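Local coordinates for protein transcription termination factor NusA (PDB 4MTN) that probably takes part in both transcription termination and antitermination, binding the core enzyme of RNA polymerase and nascent RNA, at residues Ile195-Leu200 and Val210-Ala215; Ser172-Asp177 and Arg202-Arg207; Glu140-Glu145 and Glu238-Glu243; Val279-Arg284 and Trp308-Met313. One frame throughout, in Å; residues are numbered along the deposited sequence.

Contact 1. Residues Ile195-Leu200 and Val210-Ala215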
loop_
_atom_site.group_PDB
_atom_site.type_symbol
_atom_site.label_atom_id
_atom_site.label_comp_id
_atom_site.label_asym_id
_atom_site.label_seq_id
_atom_site.Cartn_x
_atom_site.Cartn_y
_atom_site.Cartn_z
ATOM N N ILE A 195 12.836 19.627 -6.289
ATOM C CA ILE A 195 13.078 18.233 -6.650
ATOM C C ILE A 195 11.825 17.399 -6.390
ATOM O O ILE A 195 11.189 17.536 -5.345
ATOM C CB ILE A 195 14.268 17.639 -5.863
ATOM C CG1 ILE A 195 15.528 18.473 -6.090
ATOM C CG2 ILE A 195 14.514 16.193 -6.264
ATOM C CD1 ILE A 195 15.962 18.542 -7.537
ATOM N N GLU A 196 11.470 16.543 -7.342
ATOM C CA GLU A 196 10.287 15.699 -7.203
ATOM C C GLU A 196 10.649 14.221 -7.087
ATOM O O GLU A 196 11.591 13.752 -7.725
ATOM C CB GLU A 196 9.339 15.907 -8.387
ATOM C CG GLU A 196 8.755 17.307 -8.475
ATOM C CD GLU A 196 7.843 17.482 -9.672
ATOM O OE1 GLU A 196 7.658 16.504 -10.428
ATOM O OE2 GLU A 196 7.312 18.596 -9.859
ATOM N N ILE A 197 9.894 13.492 -6.271
ATOM C CA ILE A 197 10.089 12.053 -6.144
ATOM C C ILE A 197 9.148 11.329 -7.096
ATOM O O ILE A 197 7.934 11.318 -6.893
ATOM C CB ILE A 197 9.840 11.569 -4.704
ATOM C CG1 ILE A 197 10.748 12.315 -3.725
ATOM C CG2 ILE A 197 10.057 10.070 -4.601
ATOM C CD1 ILE A 197 10.439 12.033 -2.274
ATOM N N ARG A 198 9.715 10.736 -8.142
ATOM C CA ARG A 198 8.923 10.093 -9.183
ATOM C C ARG A 198 8.493 8.669 -8.834
ATOM O O ARG A 198 7.344 8.287 -9.060
ATOM C CB ARG A 198 9.705 10.089 -10.496
ATOM C CG ARG A 198 10.141 11.474 -10.939
ATOM C CD ARG A 198 8.944 12.377 -11.175
ATOM N NE ARG A 198 8.123 11.906 -12.285
ATOM C CZ ARG A 198 8.367 12.182 -13.562
ATOM N NH1 ARG A 198 9.412 12.930 -13.892
ATOM N NH2 ARG A 198 7.568 11.709 -14.509
ATOM N N SER A 199 9.414 7.890 -8.278
ATOM C CA SER A 199 9.155 6.479 -8.014
ATOM C C SER A 199 9.870 5.993 -6.761
ATOM O O SER A 199 10.950 6.477 -6.422
ATOM C CB SER A 199 9.573 5.630 -9.217
ATOM O OG SER A 199 9.285 4.259 -9.001
ATOM N N LEU A 200 9.265 5.024 -6.080
ATOM C CA LEU A 200 9.816 4.515 -4.832
ATOM C C LEU A 200 9.628 3.005 -4.707
ATOM O O LEU A 200 8.560 2.474 -5.014
ATOM C CB LEU A 200 9.167 5.219 -3.642
ATOM C CG LEU A 200 10.083 5.511 -2.457
ATOM C CD1 LEU A 200 10.950 6.704 -2.775
ATOM C CD2 LEU A 200 9.276 5.766 -1.207
ATOM N N VAL A 210 15.161 5.210 -4.482
ATOM C CA VAL A 210 14.425 6.442 -4.750
ATOM C C VAL A 210 14.807 7.057 -6.092
ATOM O O VAL A 210 15.971 7.380 -6.327
ATOM C CB VAL A 210 14.667 7.495 -3.651
ATOM C CG1 VAL A 210 13.752 8.697 -3.856
ATOM C CG2 VAL A 210 14.469 6.887 -2.271
ATOM N N ALA A 211 13.820 7.224 -6.968
ATOM C CA ALA A 211 14.048 7.862 -8.260
ATOM C C ALA A 211 13.511 9.291 -8.249
ATOM O O ALA A 211 12.320 9.512 -8.032
ATOM C CB ALA A 211 13.401 7.057 -9.373
ATOM N N VAL A 212 14.395 10.254 -8.489
ATOM C CA VAL A 212 14.034 11.667 -8.418
ATOM C C VAL A 212 14.287 12.394 -9.738
ATOM O O VAL A 212 15.046 11.923 -10.585
ATOM C CB VAL A 212 14.811 12.387 -7.298
ATOM C CG1 VAL A 212 14.466 11.790 -5.942
ATOM C CG2 VAL A 212 16.310 12.308 -7.555
ATOM N N SER A 213 13.643 13.546 -9.905
ATOM C CA SER A 213 13.805 14.347 -11.113
ATOM C C SER A 213 13.609 15.832 -10.825
ATOM O O SER A 213 13.074 16.207 -9.781
ATOM C CB SER A 213 12.823 13.895 -12.195
ATOM O OG SER A 213 11.504 14.314 -11.890
ATOM N N CYS A 214 14.054 16.671 -11.754
ATOM C CA CYS A 214 13.896 18.115 -11.625
ATOM C C CYS A 214 13.420 18.733 -12.935
ATOM O O CYS A 214 13.803 18.285 -14.017
ATOM C CB CYS A 214 15.209 18.763 -11.188
ATOM S SG CYS A 214 15.104 20.550 -10.947
ATOM N N ALA A 215 12.582 19.761 -12.829
ATOM C CA ALA A 215 12.057 20.457 -13.999
ATOM C C ALA A 215 13.182 21.121 -14.785
ATOM O O ALA A 215 13.191 21.104 -16.016
ATOM C CB ALA A 215 11.020 21.487 -13.584
#
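E196 and S213 form an antiparallel hydrogen-bonded pair: E196 N gives to S213 O at 2.9 Å, nearly along the C=O axis, and S213 N returns a bond to E196 O. A211 O then takes two donors. R198 N lies 2.9 Å from A211 O, while S199 N makes a weak bond to the same oxygen. This is a classic beta bulge, and it shifts the register by one residue. A211 N closes it with a bond to S199 O. The hairpin 195-214 supplies two of the three strands of a type II KH sheet. Strand 207-214 is the middle one, and V210 and V212 bond onward to strand 244-249 and W250. One polar side-chain bond crosses the pair. The R198 chain bends at chi2 and chi3, so that R198 NH1 reaches S213 OG at 3.2 Å, in the guanidinium plane. S199 OG turns elsewhere, to L305 O. Apolar contacts lie on the face of I195, I197, L200, V210 and V212. L200 CD1 rests 3.6 Å from V210 CG2, the two side chains side by side. The I195 and V212 side chains cross obliquely, I195 CG2 4.0 Å from V212 CB. Helices 221-226 and 176-186 pack against this face.

Contact 2. Residues Ser172-Asp177 and Arg202-Arg207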
loop_
_atom_site.group_PDB
_atom_site.type_symbol
_atom_site.label_atom_id
_atom_site.label_comp_id
_atom_site.label_asym_id
_atom_site.label_seq_id
_atom_site.Cartn_x
_atom_site.Cartn_y
_atom_site.Cartn_z
ATOM N N SER A 172 1.159 2.681 9.410
ATOM C CA SER A 172 2.256 1.877 8.884
ATOM C C SER A 172 3.590 2.608 8.997
ATOM O O SER A 172 3.681 3.783 8.644
ATOM C CB SER A 172 1.988 1.505 7.424
ATOM O OG SER A 172 3.021 0.684 6.908
ATOM N N ARG A 173 4.622 1.931 9.490
ATOM C CA ARG A 173 5.979 2.440 9.316
ATOM C C ARG A 173 6.682 1.714 8.171
ATOM O O ARG A 173 7.791 2.076 7.782
ATOM C CB ARG A 173 6.787 2.301 10.606
ATOM C CG ARG A 173 6.012 2.642 11.867
ATOM C CD ARG A 173 6.815 3.555 12.777
ATOM N NE ARG A 173 8.232 3.206 12.812
ATOM C CZ ARG A 173 9.200 4.066 13.114
ATOM N NH1 ARG A 173 8.903 5.327 13.400
ATOM N NH2 ARG A 173 10.466 3.670 13.123
ATOM N N ALA A 174 6.023 0.689 7.637
ATOM C CA ALA A 174 6.610 -0.148 6.595
ATOM C C ALA A 174 6.220 0.287 5.184
ATOM O O ALA A 174 6.770 -0.213 4.201
ATOM C CB ALA A 174 6.218 -1.600 6.816
ATOM N N HIS A 175 5.272 1.212 5.086
ATOM C CA HIS A 175 4.768 1.645 3.787
ATOM C C HIS A 175 5.769 2.570 3.102
ATOM O O HIS A 175 6.433 3.366 3.767
ATOM C CB HIS A 175 3.417 2.348 3.942
ATOM C CG HIS A 175 2.614 2.405 2.678
ATOM N ND1 HIS A 175 2.811 3.372 1.716
ATOM C CD2 HIS A 175 1.618 1.613 2.220
ATOM C CE1 HIS A 175 1.967 3.172 0.717
ATOM N NE2 HIS A 175 1.232 2.113 0.998
ATOM N N PRO A 176 5.890 2.455 1.770
ATOM C CA PRO A 176 6.751 3.344 0.982
ATOM C C PRO A 176 6.468 4.821 1.245
ATOM O O PRO A 176 7.398 5.623 1.270
ATOM C CB PRO A 176 6.405 2.974 -0.460
ATOM C CG PRO A 176 6.004 1.547 -0.380
ATOM C CD PRO A 176 5.306 1.384 0.943
ATOM N N ASP A 177 5.201 5.167 1.456
ATOM C CA ASP A 177 4.815 6.552 1.700
ATOM C C ASP A 177 5.506 7.142 2.928
ATOM O O ASP A 177 5.697 8.353 3.006
ATOM C CB ASP A 177 3.298 6.670 1.861
ATOM C CG ASP A 177 2.560 6.530 0.545
ATOM O OD1 ASP A 177 3.213 6.610 -0.517
ATOM O OD2 ASP A 177 1.326 6.346 0.574
ATOM N N ARG A 202 10.501 -0.082 -1.801
ATOM C CA ARG A 202 10.966 -0.279 -0.434
ATOM C C ARG A 202 10.862 -1.709 0.089
ATOM O O ARG A 202 9.861 -2.395 -0.120
ATOM C CB ARG A 202 10.194 0.646 0.512
ATOM C CG ARG A 202 10.646 0.542 1.958
ATOM C CD ARG A 202 9.842 1.435 2.883
ATOM N NE ARG A 202 10.488 1.554 4.186
ATOM C CZ ARG A 202 9.908 2.057 5.270
ATOM N NH1 ARG A 202 8.655 2.491 5.215
ATOM N NH2 ARG A 202 10.580 2.121 6.411
ATOM N N GLU A 203 11.922 -2.151 0.761
ATOM C CA GLU A 203 11.844 -3.285 1.672
ATOM C C GLU A 203 12.107 -2.758 3.078
ATOM O O GLU A 203 13.237 -2.402 3.413
ATOM C CB GLU A 203 12.843 -4.376 1.296
ATOM C CG GLU A 203 12.476 -5.132 0.031
ATOM C CD GLU A 203 13.325 -6.370 -0.176
ATOM O OE1 GLU A 203 14.065 -6.749 0.757
ATOM O OE2 GLU A 203 13.250 -6.962 -1.271
ATOM N N ALA A 204 11.058 -2.723 3.894
ATOM C CA ALA A 204 11.078 -2.003 5.166
ATOM C C ALA A 204 12.157 -2.494 6.125
ATOM O O ALA A 204 12.248 -3.684 6.426
ATOM C CB ALA A 204 9.715 -2.091 5.833
ATOM N N GLY A 205 12.969 -1.557 6.606
ATOM C CA GLY A 205 14.021 -1.863 7.557
ATOM C C GLY A 205 15.306 -2.325 6.901
ATOM O O GLY A 205 16.287 -2.615 7.586
ATOM N N TYR A 206 15.308 -2.393 5.574
ATOM C CA TYR A 206 16.469 -2.898 4.852
ATOM C C TYR A 206 16.965 -1.947 3.763
ATOM O O TYR A 206 18.033 -1.353 3.900
ATOM C CB TYR A 206 16.148 -4.266 4.250
ATOM C CG TYR A 206 15.939 -5.342 5.292
ATOM C CD1 TYR A 206 14.668 -5.650 5.758
ATOM C CD2 TYR A 206 17.017 -6.043 5.816
ATOM C CE1 TYR A 206 14.476 -6.632 6.715
ATOM C CE2 TYR A 206 16.835 -7.025 6.771
ATOM C CZ TYR A 206 15.565 -7.315 7.218
ATOM O OH TYR A 206 15.386 -8.292 8.169
ATOM N N ARG A 207 16.200 -1.801 2.685
ATOM C CA ARG A 207 16.654 -0.985 1.562
ATOM C C ARG A 207 15.516 -0.299 0.809
ATOM O O ARG A 207 14.444 -0.874 0.624
ATOM C CB ARG A 207 17.469 -1.845 0.594
ATOM C CG ARG A 207 18.226 -1.053 -0.460
ATOM C CD ARG A 207 19.204 -1.939 -1.212
ATOM N NE ARG A 207 20.180 -2.554 -0.319
ATOM C CZ ARG A 207 21.321 -1.980 0.053
ATOM N NH1 ARG A 207 21.634 -0.771 -0.392
ATOM N NH2 ARG A 207 22.151 -2.615 0.870
#
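One face of the R202 guanidinium carries A204 CB, 4.0 Å above the plane and offset toward the rim. H175 O sits at its edge, close to the plane; R173 O is tilted well out of it. The H175 ring has P176 CD over one face and D177 N at its edge. D177 N bonds to H175 ND1 at 3.0 Å, so H175 caps the N-terminus of helix 176-186. R202 reaches the turn before this helix with its chain extended from CG to NE, CG anti to the backbone N (chi1 -178°). NH1 is shared between two carbonyls. R173 O lies 2.7 Å from R202 NH1, and H175 O lies 2.8 Å from the same nitrogen. Both bonds are bent, and in both the donor sits above the carbonyl plane. NH2 adds a weak bond to R173 O. Beside this polar grip, A174 CB meets A204 CB at 3.7 Å. The contact thus ties the turn between strand 167-172 and helix 176-186 to the end of strand 195-203. A leucine in place of R202 would lack the guanidinium and would probably leave R173 O and H175 O without these donors, loosening the turn. R202 NH2 also forms a salt bridge with E243. That carboxylate is likely to steady the arginine charge, so one cation joins backbone carbonyls to an acid of the KH domain.

Contact 3. Residues Glu140-Glu145 and Glu238-Glu243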
loop_
_atom_site.group_PDB
_atom_site.type_symbol
_atom_site.label_atom_id
_atom_site.label_comp_id
_atom_site.label_asym_id
_atom_site.label_seq_id
_atom_site.Cartn_x
_atom_site.Cartn_y
_atom_site.Cartn_z
ATOM N N GLU A 140 2.617 -4.022 9.094
ATOM C CA GLU A 140 2.976 -2.637 8.806
ATOM C C GLU A 140 4.148 -2.133 9.649
ATOM O O GLU A 140 4.496 -0.953 9.602
ATOM C CB GLU A 140 1.759 -1.734 9.000
ATOM C CG GLU A 140 0.587 -2.106 8.104
ATOM C CD GLU A 140 1.002 -2.328 6.658
ATOM O OE1 GLU A 140 1.741 -1.484 6.106
ATOM O OE2 GLU A 140 0.591 -3.352 6.072
HETATM N N MSE A 141 4.745 -3.030 10.427
HETATM C CA MSE A 141 5.849 -2.678 11.316
HETATM C C MSE A 141 7.214 -2.892 10.679
HETATM O O MSE A 141 7.402 -3.810 9.881
HETATM C CB MSE A 141 5.774 -3.487 12.610
HETATM C CG MSE A 141 4.708 -3.029 13.581
HETATM SE SE MSE A 141 4.696 -4.129 15.187
HETATM C CE MSE A 141 6.531 -3.817 15.774
ATOM N N ILE A 142 8.161 -2.028 11.027
ATOM C CA ILE A 142 9.558 -2.238 10.670
ATOM C C ILE A 142 10.165 -3.271 11.617
ATOM O O ILE A 142 10.191 -3.061 12.830
ATOM C CB ILE A 142 10.367 -0.930 10.733
ATOM C CG1 ILE A 142 9.763 0.118 9.795
ATOM C CG2 ILE A 142 11.825 -1.189 10.384
ATOM C CD1 ILE A 142 10.499 1.441 9.801
ATOM N N PRO A 143 10.648 -4.395 11.062
ATOM C CA PRO A 143 11.138 -5.557 11.815
ATOM C C PRO A 143 12.175 -5.231 12.890
ATOM O O PRO A 143 13.113 -4.470 12.645
ATOM C CB PRO A 143 11.765 -6.432 10.725
ATOM C CG PRO A 143 11.013 -6.082 9.495
ATOM C CD PRO A 143 10.723 -4.613 9.606
ATOM N N GLY A 144 11.993 -5.810 14.075
ATOM C CA GLY A 144 12.967 -5.707 15.146
ATOM C C GLY A 144 12.955 -4.408 15.929
ATOM O O GLY A 144 13.746 -4.235 16.856
ATOM N N GLU A 145 12.061 -3.493 15.569
ATOM C CA GLU A 145 12.001 -2.196 16.240
ATOM C C GLU A 145 11.387 -2.296 17.631
ATOM O O GLU A 145 10.517 -3.131 17.883
ATOM C CB GLU A 145 11.218 -1.189 15.399
ATOM C CG GLU A 145 12.041 -0.522 14.311
ATOM C CD GLU A 145 11.366 0.714 13.752
ATOM O OE1 GLU A 145 10.154 0.892 13.997
ATOM O OE2 GLU A 145 12.048 1.509 13.072
ATOM N N GLU A 238 18.231 6.514 9.507
ATOM C CA GLU A 238 18.391 6.209 10.924
ATOM C C GLU A 238 17.049 6.242 11.643
ATOM O O GLU A 238 16.854 5.553 12.644
ATOM C CB GLU A 238 19.367 7.187 11.582
ATOM C CG GLU A 238 20.791 7.083 11.059
ATOM C CD GLU A 238 21.361 5.681 11.183
ATOM O OE1 GLU A 238 21.060 4.996 12.184
ATOM O OE2 GLU A 238 22.109 5.263 10.273
ATOM N N GLU A 239 16.126 7.044 11.125
ATOM C CA GLU A 239 14.772 7.096 11.661
ATOM C C GLU A 239 14.028 5.810 11.324
ATOM O O GLU A 239 13.055 5.448 11.986
ATOM C CB GLU A 239 14.018 8.310 11.113
ATOM C CG GLU A 239 14.544 9.647 11.617
ATOM C CD GLU A 239 13.999 10.825 10.830
ATOM O OE1 GLU A 239 13.345 10.597 9.791
ATOM O OE2 GLU A 239 14.225 11.979 11.250
ATOM N N LEU A 240 14.496 5.126 10.286
ATOM C CA LEU A 240 13.907 3.863 9.857
ATOM C C LEU A 240 14.643 2.668 10.457
ATOM O O LEU A 240 14.328 1.518 10.152
ATOM C CB LEU A 240 13.906 3.770 8.331
ATOM C CG LEU A 240 13.132 4.877 7.617
ATOM C CD1 LEU A 240 13.224 4.708 6.111
ATOM C CD2 LEU A 240 11.681 4.896 8.073
ATOM N N GLY A 241 15.625 2.945 11.309
ATOM C CA GLY A 241 16.358 1.894 11.993
ATOM C C GLY A 241 17.563 1.359 11.241
ATOM O O GLY A 241 17.955 0.207 11.425
ATOM N N GLY A 242 18.156 2.195 10.395
ATOM C CA GLY A 242 19.338 1.805 9.649
ATOM C C GLY A 242 19.029 1.295 8.256
ATOM O O GLY A 242 19.846 0.613 7.638
ATOM N N GLU A 243 17.840 1.622 7.765
ATOM C CA GLU A 243 17.429 1.235 6.420
ATOM C C GLU A 243 18.265 1.959 5.366
ATOM O O GLU A 243 18.434 3.177 5.425
ATOM C CB GLU A 243 15.939 1.526 6.221
ATOM C CG GLU A 243 15.408 1.216 4.832
ATOM C CD GLU A 243 13.895 1.305 4.760
ATOM O OE1 GLU A 243 13.247 1.367 5.825
ATOM O OE2 GLU A 243 13.352 1.314 3.636
#
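Here a type II beta turn, I142 to E145, in the S1 domain meets the end of KH helix 231-239. The helix closes in a Schellman motif. G241 has positive phi (88°), and a side chain there would jam against the carbonyl of L240. I142 CB points toward the helix end. The CG2 branch of I142 is anti to the backbone N and comes within 3.7 Å of L240 O. Its CG1 branch is anti to the carbonyl carbon and runs straight on (chi2 180°). This carries I142 CD1 to the apolar tip of L240, and also to 3.8 Å from L240 O. The other reaching side chain is E145. Its CB also points toward the helix end, and the chain is extended beyond CG. E145 OE2 stops 3.7 Å from L240 O, and no hydrogen bond crosses between the two segments. The E145 carboxylate is held by others: OE2 by a salt bridge to R173 NH2, OE1 by a hydrogen bond to H147 NE2. R173 NH2 also gives a weak bond to E239 O. Its positive charge probably offsets both the glutamate and the carbonyls at the helix end. L240 is backed by F178, V179 and L182 of helix 176-186. The I142 and L240 side chains cross at about a right angle, with I142 CD1 4.0 Å from L240 CD2.

Contact 4. Residues Val279-Arg284 and Trp308-Met313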
loop_
_atom_site.group_PDB
_atom_site.type_symbol
_atom_site.label_atom_id
_atom_site.label_comp_id
_atom_site.label_asym_id
_atom_site.label_seq_id
_atom_site.Cartn_x
_atom_site.Cartn_y
_atom_site.Cartn_z
ATOM N N VAL A 279 11.711 -6.622 -18.772
ATOM C CA VAL A 279 12.927 -6.007 -19.286
ATOM C C VAL A 279 14.090 -6.977 -19.124
ATOM O O VAL A 279 14.385 -7.426 -18.016
ATOM C CB VAL A 279 13.256 -4.683 -18.567
ATOM C CG1 VAL A 279 14.647 -4.200 -18.951
ATOM C CG2 VAL A 279 12.215 -3.627 -18.896
ATOM N N LEU A 280 14.743 -7.307 -20.232
ATOM C CA LEU A 280 15.866 -8.234 -20.200
ATOM C C LEU A 280 17.186 -7.478 -20.083
ATOM O O LEU A 280 17.589 -6.764 -21.001
ATOM C CB LEU A 280 15.865 -9.119 -21.447
ATOM C CG LEU A 280 16.788 -10.336 -21.423
ATOM C CD1 LEU A 280 16.446 -11.241 -20.249
ATOM C CD2 LEU A 280 16.696 -11.099 -22.734
ATOM N N VAL A 281 17.854 -7.643 -18.946
ATOM C CA VAL A 281 19.093 -6.926 -18.672
ATOM C C VAL A 281 20.313 -7.835 -18.797
ATOM O O VAL A 281 20.425 -8.839 -18.092
ATOM C CB VAL A 281 19.070 -6.294 -17.266
ATOM C CG1 VAL A 281 20.448 -5.775 -16.889
ATOM C CG2 VAL A 281 18.038 -5.177 -17.206
ATOM N N LEU A 282 21.222 -7.475 -19.698
ATOM C CA LEU A 282 22.441 -8.247 -19.914
ATOM C C LEU A 282 23.590 -7.725 -19.056
ATOM O O LEU A 282 23.922 -6.539 -19.091
ATOM C CB LEU A 282 22.831 -8.225 -21.392
ATOM C CG LEU A 282 21.879 -8.986 -22.316
ATOM C CD1 LEU A 282 22.333 -8.887 -23.761
ATOM C CD2 LEU A 282 21.778 -10.439 -21.881
ATOM N N VAL A 283 24.197 -8.626 -18.290
ATOM C CA VAL A 283 25.221 -8.258 -17.320
ATOM C C VAL A 283 26.392 -9.240 -17.354
ATOM O O VAL A 283 26.192 -10.454 -17.387
ATOM C CB VAL A 283 24.624 -8.197 -15.893
ATOM C CG1 VAL A 283 25.709 -8.286 -14.841
ATOM C CG2 VAL A 283 23.804 -6.928 -15.713
ATOM N N ARG A 284 27.612 -8.709 -17.351
ATOM C CA ARG A 284 28.817 -9.533 -17.384
ATOM C C ARG A 284 28.963 -10.359 -16.108
ATOM O O ARG A 284 28.375 -10.034 -15.077
ATOM C CB ARG A 284 30.054 -8.658 -17.596
ATOM C CG ARG A 284 30.116 -7.446 -16.682
ATOM C CD ARG A 284 31.313 -6.564 -17.002
ATOM N NE ARG A 284 31.342 -5.366 -16.169
ATOM C CZ ARG A 284 32.238 -4.392 -16.288
ATOM N NH1 ARG A 284 33.187 -4.470 -17.210
ATOM N NH2 ARG A 284 32.185 -3.339 -15.484
ATOM N N TRP A 308 8.596 -2.732 -14.305
ATOM C CA TRP A 308 8.685 -3.881 -15.197
ATOM C C TRP A 308 9.314 -5.064 -14.473
ATOM O O TRP A 308 9.705 -4.953 -13.310
ATOM C CB TRP A 308 9.501 -3.537 -16.445
ATOM C CG TRP A 308 8.799 -2.627 -17.409
ATOM C CD1 TRP A 308 8.327 -1.371 -17.156
ATOM C CD2 TRP A 308 8.508 -2.896 -18.785
ATOM N NE1 TRP A 308 7.751 -0.845 -18.288
ATOM C CE2 TRP A 308 7.849 -1.761 -19.303
ATOM C CE3 TRP A 308 8.735 -3.986 -19.630
ATOM C CZ2 TRP A 308 7.417 -1.687 -20.625
ATOM C CZ3 TRP A 308 8.306 -3.911 -20.943
ATOM C CH2 TRP A 308 7.655 -2.769 -21.428
ATOM N N ASP A 309 9.417 -6.193 -15.165
ATOM C CA ASP A 309 10.073 -7.368 -14.609
ATOM C C ASP A 309 11.482 -7.486 -15.174
ATOM O O ASP A 309 11.665 -7.674 -16.375
ATOM C CB ASP A 309 9.267 -8.634 -14.906
ATOM C CG ASP A 309 9.969 -9.894 -14.439
ATOM O OD1 ASP A 309 10.036 -10.121 -13.212
ATOM O OD2 ASP A 309 10.452 -10.661 -15.300
ATOM N N ILE A 310 12.479 -7.367 -14.305
ATOM C CA ILE A 310 13.868 -7.401 -14.737
ATOM C C ILE A 310 14.456 -8.803 -14.625
ATOM O O ILE A 310 14.465 -9.400 -13.548
ATOM C CB ILE A 310 14.733 -6.422 -13.922
ATOM C CG1 ILE A 310 14.240 -4.988 -14.120
ATOM C CG2 ILE A 310 16.195 -6.545 -14.317
ATOM C CD1 ILE A 310 15.071 -3.953 -13.395
ATOM N N ASP A 311 14.942 -9.324 -15.746
ATOM C CA ASP A 311 15.591 -10.629 -15.773
ATOM C C ASP A 311 17.070 -10.461 -16.107
ATOM O O ASP A 311 17.421 -10.079 -17.223
ATOM C CB ASP A 311 14.910 -11.549 -16.790
ATOM C CG ASP A 311 15.128 -13.019 -16.487
ATOM O OD1 ASP A 311 16.088 -13.345 -15.758
ATOM O OD2 ASP A 311 14.336 -13.849 -16.980
ATOM N N VAL A 312 17.933 -10.747 -15.138
ATOM C CA VAL A 312 19.366 -10.530 -15.309
ATOM C C VAL A 312 20.096 -11.790 -15.762
ATOM O O VAL A 312 20.108 -12.804 -15.063
ATOM C CB VAL A 312 20.014 -10.020 -14.011
ATOM C CG1 VAL A 312 21.524 -9.944 -14.165
ATOM C CG2 VAL A 312 19.449 -8.663 -13.643
HETATM N N MSE A 313 20.702 -11.712 -16.942
HETATM C CA MSE A 313 21.490 -12.807 -17.492
HETATM C C MSE A 313 22.776 -12.274 -18.110
HETATM O O MSE A 313 22.926 -11.068 -18.300
HETATM C CB MSE A 313 20.694 -13.580 -18.549
HETATM C CG MSE A 313 19.365 -14.137 -18.071
HETATM SE SE MSE A 313 18.367 -14.969 -19.522
HETATM C CE MSE A 313 19.589 -16.433 -19.919
#
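Two parallel strands of a three-stranded mixed sheet, 278-282 and 309-313, pair here. Helices 285-292 and 297-306 connect them along the chain. The backbone bonds alternate in regular parallel fashion. V279 N gives to D309 O, and D311 N gives to V279 O at 3.0 Å, nearly along the C=O axis. V281 N then bonds to D311 O, M313 N to V281 O at 3.1 Å, and V283 N to M313 O at 2.8 Å. V279, V281, I310 and V312 share one face. The V281 and I310 side chains cross obliquely, V281 CG2 3.7 Å from I310 CG2, and V283 CB meets V312 CG1 at 4.0 Å. Helix 297-306 covers I310 and V312 there. L280, L282, D311 and M313 share the other face. L280 lies alongside D311, its CD1 3.8 Å from D311 CB, and CD1 also nears the selenium of M313, a selenomethionine. Helix 316-330 touches L280, L282 and M313. At the start of the pair, V279 CG2, anti to the carbonyl carbon, lies 3.6 Å from W308 CE3 and also nears W308 CB. The two side chains cross at about a right angle. An alanine at W308 would lack the indole and would probably uncover the V279 methyl where the pair begins. The order of elements is helix 254-261, antiparallel strands 269-273 and 278-282, helices 285-292 and 297-306, then strand 309-313. This is typical of a type II KH domain, and is consistent with the second KH repeat of NusA.

Contacts 1 and 4 are strand pairs, one in each KH sheet, and their centres lie about 23 Å apart. Contact 1 is antiparallel and broken by a bulge; contact 4 is a regular parallel pair. Contact 4 is buried, while contacts 1, 2 and 3 are only partly so. Contacts 2 and 3 hold no sheet together. They sit at the junction of the S1 and KH domains, with centres about 8 Å apart. Contact 2 sets a cation on backbone carbonyls; contact 3 is a small apolar touch. The two meet through side chains of R173 and S172, and S172 OG probably bonds E140 OE1. Contacts 1 and 2 share strand 195-203, and L200 packs on P176. Contact 4 touches none of the others.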